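Local coordinates for protein ribokinase, putative (Burkholderia thailandensis, PDB 3B1R) that probably phosphorylates nucleosides such as inosine, as a magnesium-dependent nucleoside kinase of the ribokinase (PfkB) family, at residues D71-G76 / G94-Y99. Sequence-based numbering, arbitrary orientation.
Sequences DARMMG and GLSREY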
loop_
_atom_site.group_PDB
_atom_site.type_symbol
_atom_site.label_atom_id
_atom_site.label_comp_id
_atom_site.label_asym_id
_atom_site.label_seq_id
_atom_site.Cartn_x
_atom_site.Cartn_y
_atom_site.Cartn_z
ATOM N N ASP A 71 -15.017 24.252 -19.752
ATOM C CA ASP A 71 -13.921 24.183 -20.707
ATOM C C ASP A 71 -12.629 23.941 -19.925
ATOM O O ASP A 71 -12.192 24.802 -19.138
ATOM C CB ASP A 71 -13.833 25.513 -21.459
ATOM C CG ASP A 71 -12.778 25.509 -22.540
ATOM O OD1 ASP A 71 -11.861 24.657 -22.496
ATOM O OD2 ASP A 71 -12.869 26.370 -23.439
ATOM N N ALA A 72 -12.024 22.781 -20.157
ATOM C CA ALA A 72 -10.851 22.347 -19.404
ATOM C C ALA A 72 -9.638 22.124 -20.317
ATOM O O ALA A 72 -9.668 21.238 -21.165
ATOM C CB ALA A 72 -11.183 21.069 -18.649
ATOM N N ARG A 73 -8.584 22.923 -20.144
ATOM C CA ARG A 73 -7.335 22.746 -20.903
ATOM C C ARG A 73 -6.229 22.173 -20.023
ATOM O O ARG A 73 -5.630 22.888 -19.200
ATOM C CB ARG A 73 -6.850 24.064 -21.544
ATOM C CG ARG A 73 -7.951 24.962 -22.182
ATOM C CD ARG A 73 -8.131 24.718 -23.663
ATOM N NE ARG A 73 -9.361 25.340 -24.171
ATOM C CZ ARG A 73 -9.416 26.439 -24.922
ATOM N NH1 ARG A 73 -8.311 27.083 -25.276
ATOM N NH2 ARG A 73 -10.593 26.900 -25.328
ATOM N N MET A 74 -5.964 20.881 -20.196
ATOM C CA MET A 74 -4.929 20.188 -19.448
ATOM C C MET A 74 -3.555 20.636 -19.892
ATOM O O MET A 74 -3.267 20.650 -21.089
ATOM C CB MET A 74 -5.036 18.677 -19.647
ATOM C CG MET A 74 -6.304 18.056 -19.099
ATOM S SD MET A 74 -6.457 16.322 -19.568
ATOM C CE MET A 74 -4.865 15.729 -18.984
ATOM N N MET A 75 -2.718 21.002 -18.925
ATOM C CA MET A 75 -1.324 21.304 -19.181
ATOM C C MET A 75 -0.492 20.314 -18.384
ATOM O O MET A 75 -0.543 20.306 -17.157
ATOM C CB MET A 75 -0.990 22.735 -18.758
ATOM C CG MET A 75 0.503 23.077 -18.800
ATOM S SD MET A 75 0.824 24.859 -18.715
ATOM C CE MET A 75 0.411 25.364 -20.385
ATOM N N GLY A 76 0.283 19.493 -19.080
ATOM C CA GLY A 76 1.048 18.435 -18.421
ATOM C C GLY A 76 1.818 17.593 -19.407
ATOM O O GLY A 76 1.782 17.866 -20.613
ATOM N N GLY A 94 -13.513 15.020 -25.932
ATOM C CA GLY A 94 -13.550 16.431 -26.327
ATOM C C GLY A 94 -12.669 17.320 -25.456
ATOM O O GLY A 94 -12.962 18.512 -25.261
ATOM N N LEU A 95 -11.598 16.733 -24.929
ATOM C CA LEU A 95 -10.583 17.460 -24.164
ATOM C C LEU A 95 -9.433 17.903 -25.051
ATOM O O LEU A 95 -8.837 17.086 -25.746
ATOM C CB LEU A 95 -10.038 16.572 -23.054
ATOM C CG LEU A 95 -10.402 16.848 -21.597
ATOM C CD1 LEU A 95 -11.642 17.724 -21.400
ATOM C CD2 LEU A 95 -10.519 15.508 -20.860
ATOM N N SER A 96 -9.116 19.192 -25.013
ATOM C CA SER A 96 -8.018 19.725 -25.819
ATOM C C SER A 96 -6.653 19.196 -25.386
ATOM O O SER A 96 -6.380 19.093 -24.175
ATOM C CB SER A 96 -8.009 21.247 -25.748
ATOM O OG SER A 96 -7.040 21.765 -26.633
ATOM N N ARG A 97 -5.803 18.900 -26.376
ATOM C CA ARG A 97 -4.422 18.461 -26.148
ATOM C C ARG A 97 -3.429 19.559 -26.525
ATOM O O ARG A 97 -2.268 19.282 -26.837
ATOM C CB ARG A 97 -4.103 17.157 -26.921
ATOM C CG ARG A 97 -4.948 15.951 -26.507
ATOM C CD ARG A 97 -4.381 14.612 -27.005
ATOM N NE ARG A 97 -4.569 14.409 -28.442
ATOM C CZ ARG A 97 -3.628 14.603 -29.360
ATOM N NH1 ARG A 97 -2.416 14.996 -29.002
ATOM N NH2 ARG A 97 -3.903 14.402 -30.641
ATOM N N GLU A 98 -3.903 20.804 -26.493
ATOM C CA GLU A 98 -3.091 21.994 -26.782
ATOM C C GLU A 98 -1.812 22.066 -25.945
ATOM O O GLU A 98 -0.733 22.381 -26.459
ATOM C CB GLU A 98 -3.933 23.251 -26.543
ATOM C CG GLU A 98 -3.298 24.566 -26.988
ATOM C CD GLU A 98 -4.296 25.725 -26.986
ATOM O OE1 GLU A 98 -3.851 26.898 -27.029
ATOM O OE2 GLU A 98 -5.521 25.468 -26.925
ATOM N N TYR A 99 -1.943 21.780 -24.651
ATOM C CA TYR A 99 -0.824 21.916 -23.726
ATOM C C TYR A 99 -0.416 20.574 -23.120
ATOM O O TYR A 99 0.369 20.533 -22.163
ATOM C CB TYR A 99 -1.138 22.960 -22.639
ATOM C CG TYR A 99 -1.695 24.267 -23.189
ATOM C CD1 TYR A 99 -0.879 25.168 -23.881
ATOM C CD2 TYR A 99 -3.046 24.591 -23.031
ATOM C CE1 TYR A 99 -1.396 26.365 -24.393
ATOM C CE2 TYR A 99 -3.570 25.776 -23.540
ATOM C CZ TYR A 99 -2.736 26.661 -24.215
ATOM O OH TYR A 99 -3.265 27.834 -24.716
HETATM O O HOH W 1 -10.868 20.952 -23.562
HETATM O O HOH W 2 -7.800 19.231 -21.693
HETATM O O HOH W 3 -4.640 21.314 -23.289
#
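Met74 O and Arg73 CB lie at the edge of the Tyr99 ring, near its plane, while Glu98 CG sits over the centre of one face, 3.5 Å above the plane. Met75 reaches the root of the ring obliquely: with CG anti to the backbone N (chi1 171°) and the chain bent at its last torsion, CE comes 3.6 Å from Tyr99 CB. A flexible, unbranched methionine can turn its terminal methyl onto this aromatic side chain, whose hydroxyl is hydrogen-bonded to Lys142 N.

The other flat group, the Arg73 guanidinium, grips the Asp71 carboxylate side-on, NE to OD1 at 3.1 Å and NH2 to OD2 at 3.0 Å, the two carboxylate oxygens lying somewhat out of the guanidinium plane. Its remaining nitrogen, NH1, makes a long salt bridge to Glu98 OE2 (3.6 Å), so one arginine joins acids from both segments. Ser96 OG accepts from Glu98 N in an ST turn, just where the chain turns its corner.

The backbones meet directly at Gly76, whose N donates to Tyr99 O (3.3 Å, 162° at the hydrogen). Farther back three waters bridge them; one takes a hydrogen from Met74 N and donates to Ala72 O and Ser96 O.

On the other side of the strand, Ala72 and Met74 meet Leu95, small and flexible apolar groups suited to packing under helices 57-67 and 84-93. In this Rossmann-like beta-alpha-beta crossover, helix 84-93 ends in a Schellman motif at Gly94, whose positive phi would jam a CB against the preceding carbonyl O; strand 96-103 then enters outermost beside 72-79, which pairs on its other edge with strand 11-14.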